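Local coordinates for protein member of DUF4221 family (Bacteroides vulgatus, PDB 3S9J) that is of unknown function but folds into a six-bladed beta-propeller and is probably made as a lipoprotein, at residues 167-172 and 178-183; 285-288 and 292-295; 31-34 and 39-42; 222-227 and 311-316. One frame throughout, in Å; residues are numbered along the deposited sequence. Where two conformers were deposited one is given.

Contact 1 of 4, residues 167-172 and 178-183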
loop_
_atom_site.group_PDB
_atom_site.type_symbol
_atom_site.label_atom_id
_atom_site.label_comp_id
_atom_site.label_asym_id
_atom_site.label_seq_id
_atom_site.Cartn_x
_atom_site.Cartn_y
_atom_site.Cartn_z
ATOM N N PHE A 167 -11.126 10.159 0.509
ATOM C CA PHE A 167 -10.089 10.613 1.411
ATOM C C PHE A 167 -10.622 11.575 2.456
ATOM O O PHE A 167 -11.634 12.249 2.240
ATOM C CB PHE A 167 -9.003 11.342 0.620
ATOM C CG PHE A 167 -8.178 10.427 -0.236
ATOM C CD1 PHE A 167 -7.034 9.821 0.279
ATOM C CD2 PHE A 167 -8.546 10.160 -1.543
ATOM C CE1 PHE A 167 -6.271 8.979 -0.509
ATOM C CE2 PHE A 167 -7.789 9.304 -2.321
ATOM C CZ PHE A 167 -6.660 8.721 -1.805
ATOM N N ALA A 168 -9.934 11.612 3.579
ATOM C CA ALA A 168 -10.121 12.618 4.609
ATOM C C ALA A 168 -8.744 13.043 5.063
ATOM O O ALA A 168 -7.782 12.306 4.868
ATOM C CB ALA A 168 -10.905 12.083 5.769
ATOM N N SER A 169 -8.648 14.250 5.631
ATOM C CA SER A 169 -7.367 14.719 6.163
ATOM C C SER A 169 -7.543 15.122 7.607
ATOM O O SER A 169 -8.647 15.424 8.034
ATOM C CB SER A 169 -6.820 15.894 5.361
ATOM O OG SER A 169 -7.606 17.073 5.575
ATOM N N GLN A 170 -6.456 15.077 8.354
ATOM C CA GLN A 170 -6.436 15.573 9.715
ATOM C C GLN A 170 -5.317 16.575 9.882
ATOM O O GLN A 170 -4.166 16.329 9.500
ATOM C CB GLN A 170 -6.271 14.405 10.708
ATOM C CG GLN A 170 -6.317 14.894 12.151
ATOM C CD GLN A 170 -6.531 13.800 13.135
ATOM O OE1 GLN A 170 -5.878 12.740 13.056
ATOM N NE2 GLN A 170 -7.424 14.029 14.078
ATOM N N ASP A 171 -5.649 17.728 10.466
ATOM C CA ASP A 171 -4.690 18.786 10.668
ATOM C C ASP A 171 -3.807 18.380 11.829
ATOM O O ASP A 171 -4.292 18.102 12.921
ATOM C CB ASP A 171 -5.437 20.093 10.940
ATOM C CG ASP A 171 -4.525 21.278 10.965
ATOM O OD1 ASP A 171 -3.716 21.363 11.890
ATOM O OD2 ASP A 171 -4.556 22.089 10.025
ATOM N N LEU A 172 -2.496 18.385 11.616
ATOM C CA LEU A 172 -1.561 17.936 12.648
ATOM C C LEU A 172 -1.323 18.983 13.758
ATOM O O LEU A 172 -0.700 18.695 14.769
ATOM C CB LEU A 172 -0.246 17.528 11.986
ATOM C CG LEU A 172 -0.365 16.346 11.005
ATOM C CD1 LEU A 172 0.917 16.184 10.196
ATOM C CD2 LEU A 172 -0.739 15.050 11.758
ATOM N N LYS A 178 -11.163 16.883 7.943
ATOM C CA LYS A 178 -11.910 17.404 6.814
ATOM C C LYS A 178 -12.140 16.286 5.807
ATOM O O LYS A 178 -11.254 15.468 5.567
ATOM C CB LYS A 178 -11.137 18.498 6.082
ATOM C CG LYS A 178 -10.721 19.665 6.929
ATOM C CD LYS A 178 -10.084 20.742 6.071
ATOM C CE LYS A 178 -9.015 21.526 6.854
ATOM N NZ LYS A 178 -7.656 20.971 6.653
ATOM N N TRP A 179 -13.325 16.257 5.217
ATOM C CA TRP A 179 -13.576 15.355 4.094
ATOM C C TRP A 179 -12.992 16.026 2.855
ATOM O O TRP A 179 -13.171 17.230 2.657
ATOM C CB TRP A 179 -15.070 15.196 3.816
ATOM C CG TRP A 179 -15.891 14.442 4.798
ATOM C CD1 TRP A 179 -16.967 14.921 5.498
ATOM C CD2 TRP A 179 -15.767 13.064 5.142
ATOM N NE1 TRP A 179 -17.510 13.927 6.270
ATOM C CE2 TRP A 179 -16.803 12.772 6.064
ATOM C CE3 TRP A 179 -14.900 12.034 4.741
ATOM C CZ2 TRP A 179 -16.978 11.501 6.616
ATOM C CZ3 TRP A 179 -15.070 10.783 5.292
ATOM C CH2 TRP A 179 -16.109 10.522 6.220
ATOM N N ILE A 180 -12.325 15.263 2.017
ATOM C CA ILE A 180 -11.702 15.779 0.811
ATOM C C ILE A 180 -12.665 15.495 -0.347
ATOM O O ILE A 180 -13.184 14.384 -0.426
ATOM C CB ILE A 180 -10.351 15.107 0.573
ATOM C CG1 ILE A 180 -9.471 15.258 1.841
ATOM C CG2 ILE A 180 -9.663 15.722 -0.643
ATOM C CD1 ILE A 180 -9.304 16.706 2.335
ATOM N N PRO A 181 -12.936 16.492 -1.204
ATOM C CA PRO A 181 -13.986 16.302 -2.235
ATOM C C PRO A 181 -13.520 15.483 -3.463
ATOM O O PRO A 181 -13.576 15.939 -4.621
ATOM C CB PRO A 181 -14.383 17.739 -2.580
ATOM C CG PRO A 181 -13.120 18.513 -2.367
ATOM C CD PRO A 181 -12.461 17.891 -1.178
ATOM N N ILE A 182 -13.063 14.269 -3.173
ATOM C CA ILE A 182 -12.686 13.253 -4.144
ATOM C C ILE A 182 -13.556 12.074 -3.786
ATOM O O ILE A 182 -13.440 11.532 -2.685
ATOM C CB ILE A 182 -11.218 12.846 -4.004
ATOM C CG1 ILE A 182 -10.290 14.028 -4.304
ATOM C CG2 ILE A 182 -10.860 11.648 -4.955
ATOM C CD1 ILE A 182 -8.818 13.695 -3.905
ATOM N N PHE A 183 -14.441 11.709 -4.703
ATOM C CA PHE A 183 -15.516 10.759 -4.432
ATOM C C PHE A 183 -15.276 9.429 -5.171
ATOM O O PHE A 183 -14.594 9.381 -6.187
ATOM C CB PHE A 183 -16.839 11.369 -4.857
ATOM C CG PHE A 183 -17.203 12.597 -4.055
ATOM C CD1 PHE A 183 -17.802 12.462 -2.808
ATOM C CD2 PHE A 183 -16.886 13.867 -4.511
ATOM C CE1 PHE A 183 -18.118 13.581 -2.046
ATOM C CE2 PHE A 183 -17.207 14.988 -3.753
ATOM C CZ PHE A 183 -17.810 14.834 -2.518
HETATM O O HOH W 1 -7.768 18.487 8.074
HETATM O O HOH W 2 -6.882 19.387 4.269
HETATM O O HOH W 3 -6.356 22.838 8.225
#
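Backbone pairing defines the contact between Ser169 and Lys178, an antiparallel hydrogen-bonded pair in which Ser169 N donates to Lys178 O (2.9 Å) and Lys178 N donates to Ser169 O (2.9 Å). A further bond runs from Ile180 N to Phe167 O at 3.1 Å. Between them Ala168 and Trp179 form a non-hydrogen-bonded pair, their CA atoms 4.4 Å apart, and the CA-H of Ala168 leans on Lys178 O.

The apolar contacts divide between the two faces of the sheet. On the face of Phe167, Ser169 and Ile180, Phe167 CB meets Ile180 CB at 4.0 Å, and the second torsion of Ile180 (chi2 -54°) turns CD1 back along the strand to within 3.7 Å of Ser169 OG. Ile182 CD1 reaches the Phe167 ring obliquely. On the other face Ala168 CB lies 4.1 Å from Trp179 CE3, and the indole stacks on His165.

Water carries the polar contact of the side chains. Bends at chi3 (-149°) and chi4 (94°) fold Lys178 NZ toward Ser169 OG, and waters 1 and 2 each bond to both atoms. Water 3 accepts from NZ and donates to Asp171 OD2; with NZ and OD2 4.7 Å apart, the opposite charges are linked through solvent and not by direct contact.

Pro181 then turns the chain through an inverse gamma turn. The whole is the hairpin of the last two strands, 165-171 and 177-183, in a four-stranded antiparallel meander, the characteristic blade of a beta-propeller.

Contact 2 of 4, residues 285-288 and 292-295; sequences MPYK and NESP
Glu293 reaches across to Tyr287 with its carboxylate. From CB the chain runs extended through CG (chi2 179°), carrying the acid group toward the phenol, whose side chain advances from the opposite direction. CD arrives in the plane of the Tyr287 ring, at its edge, 3.5 Å from Tyr287 OH. There the two oxygens part company. OE2 accepts a hydrogen bond from Tyr287 OH at 2.7 Å, through its syn lone pair, the one on the side of the other oxygen. OE1 lies 3.2 Å from Tyr287 CE2, near the ring plane, beside the C-H and not over a face. Carboxylate and ring planes differ by 28°, so the two flat groups lie nearly level.

All of this happens within the long loop joining strands 278-284 and 304-309, the second and third strands of a propeller blade, where neither segment is helix or strand. The nearest CA atoms, those of Lys288 and Glu293, are 9.8 Å apart, which leaves the bridging to the side chains. OE1 has a second role within the loop as acceptor for Ala290 N, so both carboxylate oxygens are held and rotation of the group is restricted. Pro299 touches both the Tyr287 and Glu293 side chains.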
loop_
_atom_site.group_PDB
_atom_site.type_symbol
_atom_site.label_atom_id
_atom_site.label_comp_id
_atom_site.label_asym_id
_atom_site.label_seq_id
_atom_site.Cartn_x
_atom_site.Cartn_y
_atom_site.Cartn_z
HETATM N N MSE A 285 -2.501 -12.077 -11.966
HETATM C CA MSE A 285 -3.013 -12.952 -13.015
HETATM C C MSE A 285 -4.097 -13.862 -12.476
HETATM O O MSE A 285 -4.160 -14.116 -11.268
HETATM C CB MSE A 285 -1.894 -13.792 -13.591
HETATM C CG MSE A 285 -0.747 -12.979 -14.218
HETATM SE SE MSE A 285 -1.266 -11.892 -15.716
HETATM C CE MSE A 285 -1.463 -10.156 -14.861
ATOM N N PRO A 286 -4.923 -14.429 -13.382
ATOM C CA PRO A 286 -5.962 -15.304 -12.877
ATOM C C PRO A 286 -5.433 -16.556 -12.187
ATOM O O PRO A 286 -4.385 -17.109 -12.583
ATOM C CB PRO A 286 -6.759 -15.690 -14.135
ATOM C CG PRO A 286 -6.371 -14.713 -15.196
ATOM C CD PRO A 286 -4.977 -14.261 -14.838
ATOM N N TYR A 287 -6.210 -17.018 -11.201
ATOM C CA TYR A 287 -5.859 -18.180 -10.409
ATOM C C TYR A 287 -7.127 -18.830 -9.894
ATOM O O TYR A 287 -8.213 -18.211 -9.868
ATOM C CB TYR A 287 -5.039 -17.659 -9.224
ATOM C CG TYR A 287 -4.203 -18.650 -8.446
ATOM C CD1 TYR A 287 -2.932 -18.939 -8.836
ATOM C CD2 TYR A 287 -4.695 -19.238 -7.288
ATOM C CE1 TYR A 287 -2.143 -19.831 -8.117
ATOM C CE2 TYR A 287 -3.925 -20.117 -6.552
ATOM C CZ TYR A 287 -2.638 -20.391 -6.968
ATOM O OH TYR A 287 -1.828 -21.243 -6.259
ATOM N N LYS A 288 -7.001 -20.077 -9.477
ATOM C CA LYS A 288 -8.068 -20.779 -8.808
ATOM C C LYS A 288 -7.508 -21.337 -7.502
ATOM O O LYS A 288 -6.638 -22.191 -7.528
ATOM C CB LYS A 288 -8.618 -21.906 -9.663
ATOM C CG LYS A 288 -10.013 -22.245 -9.373
ATOM C CD LYS A 288 -10.998 -21.160 -9.956
ATOM C CE LYS A 288 -12.428 -21.492 -9.562
ATOM N NZ LYS A 288 -13.463 -20.534 -10.055
ATOM N N ASN A 292 -6.141 -26.785 -0.392
ATOM C CA ASN A 292 -5.228 -26.630 0.762
ATOM C C ASN A 292 -4.749 -25.187 0.964
ATOM O O ASN A 292 -4.004 -24.894 1.905
ATOM C CB ASN A 292 -4.057 -27.602 0.614
ATOM C CG ASN A 292 -4.512 -29.064 0.518
ATOM O OD1 ASN A 292 -5.557 -29.445 1.072
ATOM N ND2 ASN A 292 -3.742 -29.881 -0.207
ATOM N N GLU A 293 -5.182 -24.265 0.096
ATOM C CA GLU A 293 -4.772 -22.854 0.211
ATOM C C GLU A 293 -5.723 -22.002 1.035
ATOM O O GLU A 293 -6.911 -22.108 0.919
ATOM C CB GLU A 293 -4.595 -22.246 -1.199
ATOM C CG GLU A 293 -3.532 -22.921 -1.996
ATOM C CD GLU A 293 -3.356 -22.359 -3.370
ATOM O OE1 GLU A 293 -4.349 -22.163 -4.071
ATOM O OE2 GLU A 293 -2.227 -22.100 -3.757
ATOM N N SER A 294 -5.193 -21.069 1.838
ATOM C CA SER A 294 -6.060 -20.175 2.594
ATOM C C SER A 294 -6.879 -19.223 1.735
ATOM O O SER A 294 -6.330 -18.564 0.850
ATOM C CB SER A 294 -5.225 -19.313 3.576
ATOM O OG SER A 294 -6.040 -18.261 4.037
ATOM N N PRO A 295 -8.169 -19.053 2.038
ATOM C CA PRO A 295 -9.009 -18.102 1.353
ATOM C C PRO A 295 -8.690 -16.646 1.643
ATOM O O PRO A 295 -9.106 -15.775 0.890
ATOM C CB PRO A 295 -10.414 -18.420 1.863
ATOM C CG PRO A 295 -10.241 -19.411 2.951
ATOM C CD PRO A 295 -8.875 -19.798 3.095
#

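Contact 3 of 4, residues 31-34 and 39-42; sequences MFQF and KEYL
Phe34 meets Tyr41, and Gln33 meets Glu40, through two quite different bends. In Phe34 the first torsion (chi1 71°) sets CG between the backbone N and the carbonyl carbon, which lays the ring against the neighbouring strand. Gln33 starts with CG opposite the backbone N and then turns sharply at chi2 (-92°), swinging its amide across to Glu40. One face of the Phe34 ring receives Tyr41 CB in a CH-pi contact, 3.9 Å from the ring centroid. The Tyr41 ring itself is near parallel to that of Phe34 but slid aside, with centroids 5.7 Å apart, and the rings barely overlap.

These strands, 31-36 and 39-46, form an antiparallel beta hairpin, the first two strands of a four-stranded propeller blade. Within residues 31-34 and 39-42 the hydrogen-bonded pair is Phe34 with Tyr41, where Phe34 N donates to Tyr41 O (2.9 Å) and Tyr41 N to Phe34 O (2.8 Å).

Beside it, Gln33 NE2 donates to Glu40 OE1 at 2.9 Å; the acceptor lies in the amide plane, while the carboxylate stands 84° to it and uses its anti lone pair. Tyr275 OH also bonds to NE2, and Lys274 NZ to Gln33 OE1. Glu40 OE1 takes a second hydrogen bond, from Arg335 N.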
loop_
_atom_site.group_PDB
_atom_site.type_symbol
_atom_site.label_atom_id
_atom_site.label_comp_id
_atom_site.label_asym_id
_atom_site.label_seq_id
_atom_site.Cartn_x
_atom_site.Cartn_y
_atom_site.Cartn_z
HETATM N N MSE A 31 5.964 -0.862 5.371
HETATM C CA MSE A 31 7.387 -0.657 5.101
HETATM C C MSE A 31 7.519 0.337 3.961
HETATM O O MSE A 31 6.898 0.187 2.926
HETATM C CB MSE A 31 8.150 -1.954 4.743
HETATM C CG MSE A 31 7.471 -2.909 3.909
HETATM SE SE MSE A 31 8.961 -4.021 3.128
HETATM C CE MSE A 31 8.876 -3.073 1.388
ATOM N N PHE A 32 8.301 1.379 4.203
ATOM C CA PHE A 32 8.460 2.466 3.249
ATOM C C PHE A 32 9.905 2.897 3.149
ATOM O O PHE A 32 10.582 3.064 4.155
ATOM C CB PHE A 32 7.676 3.680 3.710
ATOM C CG PHE A 32 6.173 3.452 3.818
ATOM C CD1 PHE A 32 5.420 3.249 2.686
ATOM C CD2 PHE A 32 5.545 3.425 5.064
ATOM C CE1 PHE A 32 4.042 3.042 2.783
ATOM C CE2 PHE A 32 4.182 3.261 5.178
ATOM C CZ PHE A 32 3.412 3.050 4.017
ATOM N N GLN A 33 10.358 3.146 1.934
ATOM C CA GLN A 33 11.682 3.710 1.708
ATOM C C GLN A 33 11.631 5.215 2.005
ATOM O O GLN A 33 10.642 5.902 1.700
ATOM C CB GLN A 33 12.134 3.420 0.268
ATOM C CG GLN A 33 13.547 3.837 -0.085
ATOM C CD GLN A 33 13.655 5.250 -0.669
ATOM O OE1 GLN A 33 12.711 6.033 -0.593
ATOM N NE2 GLN A 33 14.820 5.569 -1.260
ATOM N N PHE A 34 12.732 5.719 2.565
ATOM C CA PHE A 34 12.898 7.141 2.825
ATOM C C PHE A 34 14.379 7.521 2.808
ATOM O O PHE A 34 15.244 6.661 2.905
ATOM C CB PHE A 34 12.240 7.546 4.143
ATOM C CG PHE A 34 12.944 7.049 5.372
ATOM C CD1 PHE A 34 12.726 5.776 5.838
ATOM C CD2 PHE A 34 13.794 7.876 6.090
ATOM C CE1 PHE A 34 13.367 5.301 6.958
ATOM C CE2 PHE A 34 14.436 7.429 7.221
ATOM C CZ PHE A 34 14.212 6.125 7.684
ATOM N N LYS A 39 21.360 9.504 2.959
ATOM C CA LYS A 39 21.322 8.060 2.689
ATOM C C LYS A 39 19.874 7.566 2.597
ATOM O O LYS A 39 18.950 8.203 3.101
ATOM C CB LYS A 39 22.051 7.289 3.804
ATOM C CG LYS A 39 23.571 7.156 3.625
ATOM C CD LYS A 39 24.259 6.569 4.874
ATOM C CE LYS A 39 23.582 5.290 5.418
ATOM N NZ LYS A 39 24.129 4.001 4.873
ATOM N N GLU A 40 19.670 6.418 1.944
ATOM C CA GLU A 40 18.342 5.839 1.889
ATOM C C GLU A 40 18.219 4.676 2.887
ATOM O O GLU A 40 19.139 3.863 3.083
ATOM C CB GLU A 40 17.912 5.378 0.484
ATOM C CG GLU A 40 18.896 4.461 -0.196
ATOM C CD GLU A 40 18.372 3.795 -1.466
ATOM O OE1 GLU A 40 17.168 3.902 -1.803
ATOM O OE2 GLU A 40 19.197 3.151 -2.134
ATOM N N TYR A 41 17.029 4.576 3.442
ATOM C CA TYR A 41 16.688 3.606 4.442
ATOM C C TYR A 41 15.328 2.977 4.120
ATOM O O TYR A 41 14.541 3.524 3.347
ATOM C CB TYR A 41 16.606 4.277 5.820
ATOM C CG TYR A 41 17.907 4.879 6.271
ATOM C CD1 TYR A 41 18.839 4.124 6.943
ATOM C CD2 TYR A 41 18.188 6.222 6.034
ATOM C CE1 TYR A 41 20.064 4.648 7.326
ATOM C CE2 TYR A 41 19.398 6.765 6.427
ATOM C CZ TYR A 41 20.324 5.972 7.077
ATOM O OH TYR A 41 21.528 6.487 7.476
ATOM N N LEU A 42 15.059 1.851 4.772
ATOM C CA LEU A 42 13.727 1.274 4.786
ATOM C C LEU A 42 13.161 1.344 6.211
ATOM O O LEU A 42 13.717 0.779 7.157
ATOM C CB LEU A 42 13.749 -0.172 4.232
ATOM C CG LEU A 42 12.415 -0.869 3.979
ATOM C CD1 LEU A 42 11.603 -0.108 2.940
ATOM C CD2 LEU A 42 12.594 -2.375 3.563
#

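Contact 4 of 4, residues 222-227 and 311-316; sequences LMVTDD and ADFEII
Leu222 and Val224 sit two residues apart on extended strand 221-225, and both direct their side chains toward Phe313. The latter lies in the turn before strand 315-321, with left-handed backbone torsions (phi 62°, psi 33°). The chains remain well apart: the closest CA pair, Leu222 with Phe313, is separated by 8.7 Å, and no hydrogen bond crosses. The contact is therefore made by side chains alone.

Val224 and Phe313 approach from opposite directions. Val224 CG2, the branch anti to its carbonyl carbon, rests over one face of the phenyl ring, 3.9 Å from the centroid and 19° off the normal, which meets the geometry of a CH-pi contact. It is displaced toward the rim, and its closest ring atom is Phe313 CZ at 3.7 Å. The other branch, Val224 CG1, touches the same end of the ring, lying 4.1 Å from Phe313 CE2. Leu222 adds a looser, oblique contact farther back, with its CD1 4.3 Å from Phe313 CD1. Apolar carbon thus meets apolar carbon in a buried setting.

The ring is further enclosed by stacking with Tyr279 from strand 278-284 and with Tyr234 from strand 231-235, while Val213 of strand 211-216 also touches it. Phe313 thereby reaches from the turn between strands 304-309 and 315-321 into side chains of the preceding blade, joining two consecutive blades, with strand 221-225 lying between strands 211-216 and 231-235.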
loop_
_atom_site.group_PDB
_atom_site.type_symbol
_atom_site.label_atom_id
_atom_site.label_comp_id
_atom_site.label_asym_id
_atom_site.label_seq_id
_atom_site.Cartn_x
_atom_site.Cartn_y
_atom_site.Cartn_z
ATOM N N LEU A 222 -6.499 4.331 -14.148
ATOM C CA LEU A 222 -6.017 5.110 -13.006
ATOM C C LEU A 222 -6.704 6.471 -12.944
ATOM O O LEU A 222 -6.971 7.098 -13.966
ATOM C CB LEU A 222 -4.512 5.353 -13.112
ATOM C CG LEU A 222 -3.593 4.143 -13.059
ATOM C CD1 LEU A 222 -2.145 4.596 -13.343
ATOM C CD2 LEU A 222 -3.732 3.437 -11.681
HETATM N N MSE A 223 -6.918 6.935 -11.716
HETATM C CA MSE A 223 -7.536 8.215 -11.425
HETATM C C MSE A 223 -6.443 9.140 -10.938
HETATM O O MSE A 223 -5.637 8.761 -10.074
HETATM C CB MSE A 223 -8.553 8.004 -10.308
HETATM C CG MSE A 223 -9.504 9.118 -10.085
HETATM SE SE MSE A 223 -10.402 8.803 -8.396
HETATM C CE MSE A 223 -9.143 9.747 -7.308
ATOM N N VAL A 224 -6.402 10.352 -11.491
ATOM C CA VAL A 224 -5.347 11.307 -11.175
ATOM C C VAL A 224 -5.946 12.673 -10.879
ATOM O O VAL A 224 -6.873 13.111 -11.554
ATOM C CB VAL A 224 -4.336 11.434 -12.336
ATOM C CG1 VAL A 224 -3.239 12.505 -12.034
ATOM C CG2 VAL A 224 -3.741 10.070 -12.703
ATOM N N THR A 225 -5.414 13.346 -9.866
ATOM C CA THR A 225 -5.808 14.714 -9.577
ATOM C C THR A 225 -4.622 15.509 -9.045
ATOM O O THR A 225 -3.836 15.003 -8.270
ATOM C CB THR A 225 -6.995 14.803 -8.571
ATOM O OG1 THR A 225 -7.359 16.187 -8.375
ATOM C CG2 THR A 225 -6.663 14.178 -7.280
ATOM N N ASP A 226 -4.508 16.750 -9.501
ATOM C CA ASP A 226 -3.445 17.684 -9.088
ATOM C C ASP A 226 -3.900 18.752 -8.091
ATOM O O ASP A 226 -3.060 19.515 -7.581
ATOM C CB ASP A 226 -2.884 18.404 -10.321
ATOM C CG ASP A 226 -2.231 17.465 -11.290
ATOM O OD1 ASP A 226 -1.843 16.351 -10.888
ATOM O OD2 ASP A 226 -2.089 17.840 -12.455
ATOM N N ASP A 227 -5.207 18.850 -7.858
ATOM C CA ASP A 227 -5.768 19.864 -6.948
ATOM C C ASP A 227 -6.744 19.248 -5.930
ATOM O O ASP A 227 -7.509 19.957 -5.294
ATOM C CB ASP A 227 -6.437 20.991 -7.741
ATOM C CG ASP A 227 -7.623 20.520 -8.578
ATOM O OD1 ASP A 227 -7.889 19.297 -8.673
ATOM O OD2 ASP A 227 -8.294 21.398 -9.151
ATOM N N ALA A 311 5.646 9.566 -17.046
ATOM C CA ALA A 311 5.087 10.657 -16.228
ATOM C C ALA A 311 3.783 11.209 -16.806
ATOM O O ALA A 311 3.011 11.860 -16.097
ATOM C CB ALA A 311 6.121 11.769 -16.019
ATOM N N ASP A 312 3.525 10.920 -18.082
ATOM C CA ASP A 312 2.291 11.329 -18.728
ATOM C C ASP A 312 1.237 10.230 -18.703
ATOM O O ASP A 312 0.209 10.346 -19.357
ATOM C CB ASP A 312 2.575 11.736 -20.172
ATOM C CG ASP A 312 3.504 12.949 -20.281
ATOM O OD1 ASP A 312 3.321 13.942 -19.542
ATOM O OD2 ASP A 312 4.410 12.904 -21.133
ATOM N N PHE A 313 1.494 9.182 -17.927
ATOM C CA PHE A 313 0.613 8.031 -17.781
ATOM C C PHE A 313 0.391 7.255 -19.064
ATOM O O PHE A 313 -0.678 6.685 -19.273
ATOM C CB PHE A 313 -0.699 8.434 -17.119
ATOM C CG PHE A 313 -0.503 9.019 -15.754
ATOM C CD1 PHE A 313 -0.301 8.199 -14.661
ATOM C CD2 PHE A 313 -0.437 10.385 -15.582
ATOM C CE1 PHE A 313 -0.097 8.748 -13.401
ATOM C CE2 PHE A 313 -0.219 10.934 -14.346
ATOM C CZ PHE A 313 -0.056 10.124 -13.259
ATOM N N GLU A 314 1.427 7.221 -19.904
ATOM C CA GLU A 314 1.451 6.353 -21.057
ATOM C C GLU A 314 2.134 5.052 -20.658
ATOM O O GLU A 314 3.188 5.065 -20.027
ATOM C CB GLU A 314 2.194 7.025 -22.215
ATOM C CG GLU A 314 1.537 8.342 -22.655
ATOM C CD GLU A 314 2.406 9.190 -23.567
ATOM O OE1 GLU A 314 3.639 8.965 -23.631
ATOM O OE2 GLU A 314 1.838 10.104 -24.204
ATOM N N ILE A 315 1.522 3.922 -21.003
ATOM C CA ILE A 315 2.139 2.615 -20.765
ATOM C C ILE A 315 3.353 2.451 -21.689
ATOM O O ILE A 315 3.221 2.558 -22.913
ATOM C CB ILE A 315 1.152 1.460 -21.014
ATOM C CG1 ILE A 315 -0.039 1.544 -20.058
ATOM C CG2 ILE A 315 1.862 0.090 -20.835
ATOM C CD1 ILE A 315 -1.157 0.593 -20.422
ATOM N N ILE A 316 4.528 2.225 -21.106
ATOM C CA ILE A 316 5.765 2.061 -21.872
ATOM C C ILE A 316 6.323 0.631 -21.811
ATOM O O ILE A 316 7.250 0.290 -22.540
ATOM C CB ILE A 316 6.848 3.109 -21.508
ATOM C CG1 ILE A 316 7.175 3.126 -19.998
ATOM C CG2 ILE A 316 6.406 4.470 -21.981
ATOM C CD1 ILE A 316 8.491 3.856 -19.667
#

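In the fold
From the N terminus, contact 3 comes first, closing the tight hairpin that opens one blade. Contact 1 follows as a second short hairpin, closing the outer half of a later blade. Contact 4 then spans 83 intervening residues, and contact 2 is nested inside that span, pinching the loop between strands 278-284 and 304-309; no contacts cross. Contacts 1 and 4 touch, with Ile182 CG2 packed 3.5 Å from Met223 CE, so three successive blades are linked through them. Contacts 1 and 2 lie on opposite sides of the chain's centre, their own centres about 36 Å apart. Contact 3 stands separate, its nearest atoms about 12 Å from those of contact 1.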